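Local atomic coordinates of cyanuric acid amidohydrolase (Azorhizobium caulinodans, PDB entry 4NQ3), a protein that hydrolyses cyanuric acid, opening its s-triazine ring to give carboxybiuret, a step in the breakdown of herbicides such as atrazine. Residues E42-C46 and V47-S51; G185-R188 and G189-L193; K285-P288 and S289-G292; L302-S305 and D306-P309. All blocks are in the same frame, centred on the assembly; numbering follows the deposited sequence.

Contact 1. Residues E42-C46 and V47-S51. With BR8 (barbituric acid), chain C.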
loop_
_atom_site.group_PDB
_atom_site.type_symbol
_atom_site.label_atom_id
_atom_site.label_comp_id
_atom_site.label_asym_id
_atom_site.label_seq_id
_atom_site.Cartn_x
_atom_site.Cartn_y
_atom_site.Cartn_z
ATOM N N GLU A 42 -13.161 8.815 -1.714
ATOM C CA GLU A 42 -12.188 7.855 -2.279
ATOM C C GLU A 42 -10.847 7.716 -1.575
ATOM O O GLU A 42 -9.979 7.013 -2.085
ATOM C CB GLU A 42 -11.857 8.231 -3.726
ATOM C CG GLU A 42 -12.979 8.050 -4.688
ATOM C CD GLU A 42 -13.053 9.168 -5.716
ATOM O OE1 GLU A 42 -12.616 8.951 -6.893
ATOM O OE2 GLU A 42 -13.576 10.252 -5.336
ATOM N N GLY A 43 -10.662 8.392 -0.441
ATOM C CA GLY A 43 -9.416 8.321 0.315
ATOM C C GLY A 43 -9.147 6.937 0.891
ATOM O O GLY A 43 -9.867 5.981 0.578
ATOM N N ASN A 44 -8.102 6.798 1.708
ATOM C CA ASN A 44 -7.822 5.485 2.292
ATOM C C ASN A 44 -8.557 5.258 3.594
ATOM O O ASN A 44 -8.493 4.160 4.163
ATOM C CB ASN A 44 -6.314 5.261 2.482
ATOM C CG ASN A 44 -5.664 6.253 3.420
ATOM O OD1 ASN A 44 -6.326 6.945 4.190
ATOM N ND2 ASN A 44 -4.339 6.309 3.372
ATOM N N GLY A 45 -9.266 6.289 4.050
ATOM C CA GLY A 45 -10.044 6.214 5.268
ATOM C C GLY A 45 -9.216 6.166 6.543
ATOM O O GLY A 45 -9.744 5.872 7.605
ATOM N N CYS A 46 -7.925 6.455 6.471
ATOM C CA CYS A 46 -7.117 6.373 7.678
ATOM C C CYS A 46 -6.547 7.735 8.057
ATOM O O CYS A 46 -7.279 8.742 8.038
ATOM C CB CYS A 46 -6.021 5.325 7.512
ATOM S SG CYS A 46 -6.745 3.656 7.177
ATOM N N VAL A 47 -5.275 7.811 8.428
ATOM C CA VAL A 47 -4.822 9.086 8.962
ATOM C C VAL A 47 -4.641 10.113 7.859
ATOM O O VAL A 47 -5.237 11.190 7.910
ATOM C CB VAL A 47 -3.523 8.971 9.744
ATOM C CG1 VAL A 47 -3.075 10.367 10.145
ATOM C CG2 VAL A 47 -3.716 8.105 10.977
ATOM N N ASN A 48 -3.799 9.788 6.879
ATOM C CA ASN A 48 -3.491 10.676 5.753
ATOM C C ASN A 48 -4.469 10.514 4.608
ATOM O O ASN A 48 -4.102 10.134 3.501
ATOM C CB ASN A 48 -2.082 10.404 5.261
ATOM C CG ASN A 48 -1.893 8.955 4.800
ATOM O OD1 ASN A 48 -2.648 8.048 5.184
ATOM N ND2 ASN A 48 -0.847 8.725 4.032
ATOM N N ASP A 49 -5.728 10.789 4.895
ATOM C CA ASP A 49 -6.777 10.770 3.917
ATOM C C ASP A 49 -7.258 12.191 3.767
ATOM O O ASP A 49 -7.919 12.713 4.653
ATOM C CB ASP A 49 -7.905 9.838 4.355
ATOM C CG ASP A 49 -9.087 9.816 3.369
ATOM O OD1 ASP A 49 -9.251 10.759 2.529
ATOM O OD2 ASP A 49 -9.864 8.832 3.446
ATOM N N PHE A 50 -6.945 12.818 2.644
ATOM C CA PHE A 50 -7.343 14.204 2.449
ATOM C C PHE A 50 -8.535 14.319 1.514
ATOM O O PHE A 50 -8.993 15.433 1.224
ATOM C CB PHE A 50 -6.163 15.029 1.933
ATOM C CG PHE A 50 -4.984 14.941 2.822
ATOM C CD1 PHE A 50 -4.946 15.674 4.014
ATOM C CD2 PHE A 50 -3.946 14.056 2.532
ATOM C CE1 PHE A 50 -3.860 15.557 4.885
ATOM C CE2 PHE A 50 -2.851 13.937 3.400
ATOM C CZ PHE A 50 -2.812 14.675 4.573
ATOM N N SER A 51 -9.063 13.185 1.061
ATOM C CA SER A 51 -10.262 13.269 0.264
ATOM C C SER A 51 -11.403 13.784 1.155
ATOM O O SER A 51 -12.285 14.491 0.685
ATOM C CB SER A 51 -10.591 11.920 -0.360
ATOM O OG SER A 51 -11.076 11.010 0.607
HETATM N N1 BR8 C . -12.516 7.275 9.166
HETATM C C2 BR8 C . -12.769 7.219 7.839
HETATM O O2 BR8 C . -12.406 8.150 7.147
HETATM N N3 BR8 C . -13.404 6.137 7.298
HETATM C C4 BR8 C . -13.817 5.038 8.093
HETATM O O4 BR8 C . -14.378 4.080 7.570
HETATM C C5 BR8 C . -13.629 4.995 9.612
HETATM C C6 BR8 C . -12.902 6.262 10.041
HETATM O O8 BR8 C . -12.627 6.415 11.209
HETATM O O HOH W 1 -5.985 8.619 1.303
#

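Contact 2. Residues G185-R188 and G189-L193. With BR8 (barbituric acid), chain C.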
loop_
_atom_site.group_PDB
_atom_site.type_symbol
_atom_site.label_atom_id
_atom_site.label_comp_id
_atom_site.label_asym_id
_atom_site.label_seq_id
_atom_site.Cartn_x
_atom_site.Cartn_y
_atom_site.Cartn_z
ATOM N N GLY A 185 -8.724 4.686 16.527
ATOM C CA GLY A 185 -9.512 3.696 17.228
ATOM C C GLY A 185 -9.967 4.229 18.586
ATOM O O GLY A 185 -11.140 4.070 18.951
ATOM N N LEU A 186 -9.055 4.877 19.322
ATOM C CA LEU A 186 -9.373 5.410 20.644
ATOM C C LEU A 186 -10.468 6.465 20.503
ATOM O O LEU A 186 -11.429 6.518 21.283
ATOM C CB LEU A 186 -8.125 6.011 21.323
ATOM C CG LEU A 186 -7.129 4.933 21.773
ATOM C CD1 LEU A 186 -5.829 5.462 22.276
ATOM C CD2 LEU A 186 -7.791 4.121 22.796
ATOM N N SER A 187 -10.320 7.320 19.499
ATOM C CA SER A 187 -11.292 8.376 19.330
ATOM C C SER A 187 -12.668 7.797 18.968
ATOM O O SER A 187 -13.691 8.252 19.504
ATOM C CB SER A 187 -10.831 9.384 18.288
ATOM O OG SER A 187 -11.826 10.387 18.172
ATOM N N ARG A 188 -12.702 6.809 18.068
ATOM C CA ARG A 188 -13.969 6.169 17.734
ATOM C C ARG A 188 -14.545 5.509 18.984
ATOM O O ARG A 188 -15.741 5.625 19.268
ATOM C CB ARG A 188 -13.809 5.118 16.618
ATOM C CG ARG A 188 -13.571 5.636 15.204
ATOM C CD ARG A 188 -13.556 4.495 14.181
ATOM N NE ARG A 188 -12.479 3.566 14.487
ATOM C CZ ARG A 188 -11.340 3.484 13.801
ATOM N NH1 ARG A 188 -11.142 4.264 12.745
ATOM N NH2 ARG A 188 -10.400 2.614 14.156
ATOM N N GLY A 189 -13.678 4.840 19.738
ATOM C CA GLY A 189 -14.083 4.101 20.916
ATOM C C GLY A 189 -14.661 4.986 21.998
ATOM O O GLY A 189 -15.728 4.679 22.540
ATOM N N ALA A 190 -13.953 6.066 22.334
ATOM C CA ALA A 190 -14.442 7.001 23.344
ATOM C C ALA A 190 -15.770 7.613 22.917
ATOM O O ALA A 190 -16.700 7.702 23.700
ATOM C CB ALA A 190 -13.438 8.071 23.619
ATOM N N SER A 191 -15.863 8.022 21.664
ATOM C CA SER A 191 -17.120 8.532 21.140
ATOM C C SER A 191 -18.243 7.508 21.241
ATOM O O SER A 191 -19.368 7.844 21.598
ATOM C CB SER A 191 -16.947 8.951 19.685
ATOM O OG SER A 191 -16.032 10.025 19.613
ATOM N N ALA A 192 -17.946 6.254 20.929
ATOM C CA ALA A 192 -18.961 5.218 20.994
ATOM C C ALA A 192 -19.472 5.049 22.436
ATOM O O ALA A 192 -20.675 4.937 22.671
ATOM C CB ALA A 192 -18.404 3.912 20.458
ATOM N N LEU A 193 -18.569 5.070 23.410
ATOM C CA LEU A 193 -18.996 4.924 24.799
ATOM C C LEU A 193 -19.832 6.122 25.202
ATOM O O LEU A 193 -20.779 6.005 25.978
ATOM C CB LEU A 193 -17.793 4.774 25.719
ATOM C CG LEU A 193 -17.231 3.377 25.517
ATOM C CD1 LEU A 193 -15.905 3.187 26.237
ATOM C CD2 LEU A 193 -18.277 2.362 25.927
HETATM N N1 BR8 C . -12.516 7.275 9.166
HETATM C C2 BR8 C . -12.769 7.219 7.839
HETATM O O2 BR8 C . -12.406 8.150 7.147
HETATM N N3 BR8 C . -13.404 6.137 7.298
HETATM C C4 BR8 C . -13.817 5.038 8.093
HETATM O O4 BR8 C . -14.378 4.080 7.570
HETATM C C5 BR8 C . -13.629 4.995 9.612
HETATM C C6 BR8 C . -12.902 6.262 10.041
HETATM O O8 BR8 C . -12.627 6.415 11.209
#

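Contact 3. Residues K285-P288 and S289-G292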
loop_
_atom_site.group_PDB
_atom_site.type_symbol
_atom_site.label_atom_id
_atom_site.label_comp_id
_atom_site.label_asym_id
_atom_site.label_seq_id
_atom_site.Cartn_x
_atom_site.Cartn_y
_atom_site.Cartn_z
ATOM N N LYS A 285 -21.255 -0.504 10.194
ATOM C CA LYS A 285 -19.884 -0.515 10.700
ATOM C C LYS A 285 -19.234 -1.871 10.445
ATOM O O LYS A 285 -19.829 -2.905 10.715
ATOM C CB LYS A 285 -19.857 -0.212 12.184
ATOM C CG LYS A 285 -20.270 1.188 12.504
ATOM C CD LYS A 285 -19.207 2.161 12.054
ATOM C CE LYS A 285 -17.844 1.754 12.585
ATOM N NZ LYS A 285 -16.835 2.730 12.094
ATOM N N ALA A 286 -18.024 -1.872 9.906
ATOM C CA ALA A 286 -17.287 -3.108 9.703
ATOM C C ALA A 286 -16.038 -3.083 10.555
ATOM O O ALA A 286 -15.364 -2.061 10.630
ATOM C CB ALA A 286 -16.932 -3.296 8.259
ATOM N N GLU A 287 -15.721 -4.206 11.186
ATOM C CA GLU A 287 -14.575 -4.260 12.074
ATOM C C GLU A 287 -13.828 -5.568 11.947
ATOM O O GLU A 287 -14.437 -6.632 11.971
ATOM C CB GLU A 287 -15.026 -4.067 13.516
ATOM C CG GLU A 287 -13.884 -4.033 14.503
ATOM C CD GLU A 287 -14.354 -3.938 15.943
ATOM O OE1 GLU A 287 -15.438 -4.476 16.283
ATOM O OE2 GLU A 287 -13.630 -3.304 16.736
ATOM N N PRO A 288 -12.497 -5.501 11.817
ATOM C CA PRO A 288 -11.756 -6.761 11.890
ATOM C C PRO A 288 -11.799 -7.289 13.319
ATOM O O PRO A 288 -11.581 -6.532 14.264
ATOM C CB PRO A 288 -10.336 -6.366 11.465
ATOM C CG PRO A 288 -10.237 -4.924 11.793
ATOM C CD PRO A 288 -11.615 -4.346 11.587
ATOM N N SER A 289 -12.103 -8.564 13.482
ATOM C CA SER A 289 -12.249 -9.117 14.817
ATOM C C SER A 289 -10.893 -9.307 15.484
ATOM O O SER A 289 -9.957 -9.812 14.864
ATOM C CB SER A 289 -12.999 -10.447 14.767
ATOM O OG SER A 289 -12.283 -11.395 14.001
ATOM N N ARG A 290 -10.790 -8.916 16.750
ATOM C CA ARG A 290 -9.507 -8.927 17.445
ATOM C C ARG A 290 -9.064 -10.312 17.874
ATOM O O ARG A 290 -7.919 -10.490 18.299
ATOM C CB ARG A 290 -9.573 -8.020 18.662
ATOM C CG ARG A 290 -9.600 -6.584 18.265
ATOM C CD ARG A 290 -9.734 -5.643 19.430
ATOM N NE ARG A 290 -9.790 -4.298 18.892
ATOM C CZ ARG A 290 -10.921 -3.708 18.525
ATOM N NH1 ARG A 290 -12.076 -4.355 18.680
ATOM N NH2 ARG A 290 -10.896 -2.476 18.017
ATOM N N SER A 291 -9.968 -11.285 17.759
ATOM C CA SER A 291 -9.642 -12.693 18.011
ATOM C C SER A 291 -8.772 -13.205 16.887
ATOM O O SER A 291 -8.150 -14.252 16.995
ATOM C CB SER A 291 -10.898 -13.550 18.106
ATOM O OG SER A 291 -11.635 -13.522 16.891
ATOM N N GLY A 292 -8.773 -12.466 15.783
ATOM C CA GLY A 292 -8.048 -12.860 14.597
ATOM C C GLY A 292 -8.776 -13.937 13.830
ATOM O O GLY A 292 -8.258 -14.435 12.830
HETATM O O HOH W 2 -13.984 -9.261 11.504
#

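Contact 4. Residues L302-S305 and D306-P309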
loop_
_atom_site.group_PDB
_atom_site.type_symbol
_atom_site.label_atom_id
_atom_site.label_comp_id
_atom_site.label_asym_id
_atom_site.label_seq_id
_atom_site.Cartn_x
_atom_site.Cartn_y
_atom_site.Cartn_z
ATOM N N LEU A 302 -5.405 -8.227 10.787
ATOM C CA LEU A 302 -4.640 -7.592 11.851
ATOM C C LEU A 302 -3.138 -7.738 11.679
ATOM O O LEU A 302 -2.375 -7.165 12.447
ATOM C CB LEU A 302 -5.041 -8.162 13.209
ATOM C CG LEU A 302 -6.478 -7.863 13.615
ATOM C CD1 LEU A 302 -6.745 -8.402 14.987
ATOM C CD2 LEU A 302 -6.755 -6.358 13.558
ATOM N N ASP A 303 -2.712 -8.486 10.666
ATOM C CA ASP A 303 -1.305 -8.853 10.528
ATOM C C ASP A 303 -0.654 -8.275 9.284
ATOM O O ASP A 303 0.495 -8.603 8.983
ATOM C CB ASP A 303 -1.153 -10.387 10.484
ATOM C CG ASP A 303 -1.580 -11.066 11.780
ATOM O OD1 ASP A 303 -1.303 -10.509 12.866
ATOM O OD2 ASP A 303 -2.174 -12.170 11.709
ATOM N N ASP A 304 -1.379 -7.414 8.572
ATOM C CA ASP A 304 -0.975 -6.959 7.238
ATOM C C ASP A 304 -0.382 -5.563 7.256
ATOM O O ASP A 304 -1.097 -4.578 7.468
ATOM C CB ASP A 304 -2.192 -7.011 6.299
ATOM C CG ASP A 304 -1.830 -6.832 4.824
ATOM O OD1 ASP A 304 -0.741 -6.278 4.521
ATOM O OD2 ASP A 304 -2.661 -7.235 3.967
ATOM N N SER A 305 0.918 -5.469 7.005
ATOM C CA SER A 305 1.605 -4.174 7.021
ATOM C C SER A 305 1.488 -3.370 5.708
ATOM O O SER A 305 2.012 -2.254 5.593
ATOM C CB SER A 305 3.074 -4.379 7.365
ATOM O OG SER A 305 3.178 -5.023 8.613
ATOM N N ASP A 306 0.847 -3.963 4.706
ATOM C CA ASP A 306 0.647 -3.290 3.433
ATOM C C ASP A 306 -0.704 -2.578 3.458
ATOM O O ASP A 306 -0.794 -1.380 3.219
ATOM C CB ASP A 306 0.715 -4.294 2.279
ATOM C CG ASP A 306 2.089 -4.942 2.140
ATOM O OD1 ASP A 306 3.108 -4.199 2.174
ATOM O OD2 ASP A 306 2.146 -6.192 1.989
ATOM N N ILE A 307 -1.746 -3.325 3.800
ATOM C CA ILE A 307 -3.100 -2.795 3.875
ATOM C C ILE A 307 -3.596 -2.749 5.333
ATOM O O ILE A 307 -3.644 -3.776 6.037
ATOM C CB ILE A 307 -4.068 -3.632 3.008
ATOM C CG1 ILE A 307 -3.595 -3.641 1.554
ATOM C CG2 ILE A 307 -5.513 -3.131 3.153
ATOM C CD1 ILE A 307 -4.412 -4.545 0.633
ATOM N N SER A 308 -3.916 -1.540 5.785
ATOM C CA SER A 308 -4.424 -1.276 7.143
ATOM C C SER A 308 -5.766 -1.997 7.421
ATOM O O SER A 308 -6.650 -2.012 6.567
ATOM C CB SER A 308 -4.557 0.245 7.330
ATOM O OG SER A 308 -5.315 0.550 8.472
ATOM N N PRO A 309 -5.930 -2.587 8.620
ATOM C CA PRO A 309 -7.059 -3.490 8.908
ATOM C C PRO A 309 -8.449 -2.987 8.506
ATOM O O PRO A 309 -9.156 -3.680 7.792
ATOM C CB PRO A 309 -6.995 -3.647 10.419
ATOM C CG PRO A 309 -5.579 -3.421 10.744
ATOM C CD PRO A 309 -5.109 -2.347 9.810
HETATM O O HOH W 3 -0.275 -7.563 2.042
#

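Contact 1. Residues E42-C46 and V47-S51
Residues Gly43 and Ser51 face each other across a tight reversal between strand 34-41 and helix 51-67: their CA atoms lie 5.0 Å apart, and 42-46 and 47-51 run in directions 165° apart. The Asp49 carboxylate fills the bend, because its CG lies anti to the backbone N (chi1 178°). Asp49 OD2 accepts from Gly45 N at 2.7 Å, on the anti side and somewhat out of the carboxylate plane. Asp49 OD1 takes two donors: Ser51 OG at 2.7 Å, on the syn lone pair, and Ser51 N at 2.8 Å, a capping bond at the start of the helix. Ser51 OG in turn receives a weak bond from Gly43 N.

Asn44 works on the other flank. Asn44 OD1 accepts from Cys46 N at 2.8 Å, forming an Asx turn, while Asn44 ND2 gives a nearly straight bond (173°) to Asn48 OD1 at 3.0 Å. That acceptor lies in the amide plane of Asn44. Asn48 OD1 also accepts from Ser305 N of the second subunit.

Gly45 O comes within 3.3 Å of C2 of barbituric acid, and Cys46 O is bonded to the substrate-binding Arg52. The network around Asp49, one carboxylate satisfying three donors, is consistent with holding the backbone in place at the pocket.

Contact 2. Residues G185-R188 and G189-L193
Arg188, whose carbonyl oxygen accepts from Ala192 N one helical turn on, supplies the first shell: its NH1 donates to O8 of barbituric acid at 3.0 Å with an angle of 153°. The ligand oxygen sits at the edge of the guanidinium, in its plane. A bend at chi3 (-61°) carries the guanidinium round to the ligand, and a salt bridge from NE to Glu337 gives the same flat group a second fixed point.

Behind the arginine is the backbone of helix 180-199. Gly189 N bonds to Gly185 O at 2.8 Å and Ala190 N to Leu186 O at 2.8 Å, the regular i to i+4 pattern. Ser187 O is gripped twice, by Ser191 N at 3.1 Å and by Ser191 OG at 2.9 Å, from opposite faces of its carbonyl plane. The Ser191 hydroxyl thus has a partner within the helix while its side chain packs against Val155 and Cys157 of strand 150-157. Further out, Ser187 OG is bonded to Gln127 and to Pro158 O.

Arg52 and Arg314 also bond the ligand through their NH1 atoms, matching the threefold character of the site. Three arginines round one ring are consistent with polarising its carbonyls and stabilising negative charge on its oxygens.

Contact 3. Residues K285-P288 and S289-G292
Glu287 OE2 is gripped by both terminal nitrogens of Arg290, in a salt bridge that joins the residue following strand 281-286 to the type I beta turn Ser289-Gly292 and lies at the magnesium site. Arg290 NH1 lies 2.7 Å from Glu287 OE2, and Arg290 NH2, 3.1 Å from the same oxygen, makes only a weak bond. The pairing is not the flat, side-by-side kind in which two nitrogens face two oxygens. The carboxylate and guanidinium planes stand 80° apart, and NH1 meets OE2 from above the carboxylate plane, 51° out of it. Both donors converge on a single oxygen, which lies at the guanidinium edge but tilted out of its plane.

Two reaching side chains produce this geometry. Glu287 has CG anti to its backbone N (chi1 -177°) and remains extended beyond CG; Arg290 is stretched out from CG to NE, and the two cross at about a right angle.

The carboxylate has further duties. Glu287 is a magnesium ligand, the nearest atom of its side chain about 3 Å from the metal, in a site completed by Gly336, Gln339, Gly340, Pro341 and Gly344, and its OE1 accepts from Gly343 N. Arg290 NH1 also forms a salt bridge with Asp342, and the guanidinium makes a cation-pi contact with Tyr216. As a second-shell group, Arg290 may balance negative charge beside the ion and hold the carboxylate in place.

The turn itself is closed by Gly292 N bonding to Ser289 O at 3.0 Å. Just before it, a water donates to Glu287 O at 2.7 Å and accepts a weak bond from Ser289 N at 2.8 Å.

Contact 4. Residues L302-S305 and D306-P309
Leu302 and Pro309 meet where the two ends of a reversing loop come together, their side chains crossing at about a right angle with Leu302 CD2 4.2 Å from Pro309 CB. The backbone agrees with this closure: 302-305 and 306-309 run in directions 158° apart, and the CA atoms of Leu302 and Pro309 are separated by 5.6 Å.

Toward the apex of the loop, Asp304 turns its carboxylate in over the bend, CG lying anti to the backbone N (chi1 -168°). The side chain passes Ile307 at a slant, and Asp304 OD2 comes within 4.0 Å of Ile307 CB. OD1 is aimed at the amides of the following residues. Asp304 OD1 accepts from Asp306 N at 2.8 Å, on the anti side and 29° out of the carboxylate plane, and more weakly from Ile307 N at 3.2 Å. Asp304 OD2 is bonded to His312.

The Asp306 carboxylate comes close to the same oxygen, with Asp306 OD2 3.8 Å from Asp304 OD1. A water donates to Asp304 OD1 and Asp306 OD2, 2.8 Å from each, which probably eases the repulsion between the two carboxylates. The outer side of the loop is an interface: Leu302 O is bonded to Thr180 OG1 of the second subunit, and Asp303 OD1 accepts from Ala162 N of that subunit.

Asp304 OD1 with Asp306 N defines an Asx turn. It leads through Ser308, at the N-cap position, into helix 309-325, which carries the substrate-binding Arg314 and Thr310, predicted to matter for substrate specificity.

In the fold
From the N terminus the four contacts occur in series, none nesting or crossing, and each is local. Contact 1 closes the reversing connection from strand 34-41 to helix 51-67; contact 2 is a stretch of helix 180-199 and closes no loop. Contact 3 joins the exit of strand 281-286 to the turn that follows, and contact 4 closes the reversing loop that enters helix 309-325. Contacts 1 and 2 reach the same barbituric acid. In space, contact 1 touches contact 4 through Cys46 SG and Ser308 OG, 3.7 Å apart, while contact 2 meets contact 3 where Arg188 CD lies 4.3 Å from Lys285 NZ. Contacts 3 and 4 pack directly, Pro288 CG lying 3.7 Å from Pro309 CB, bringing the magnesium-site loop beside the subunit interface.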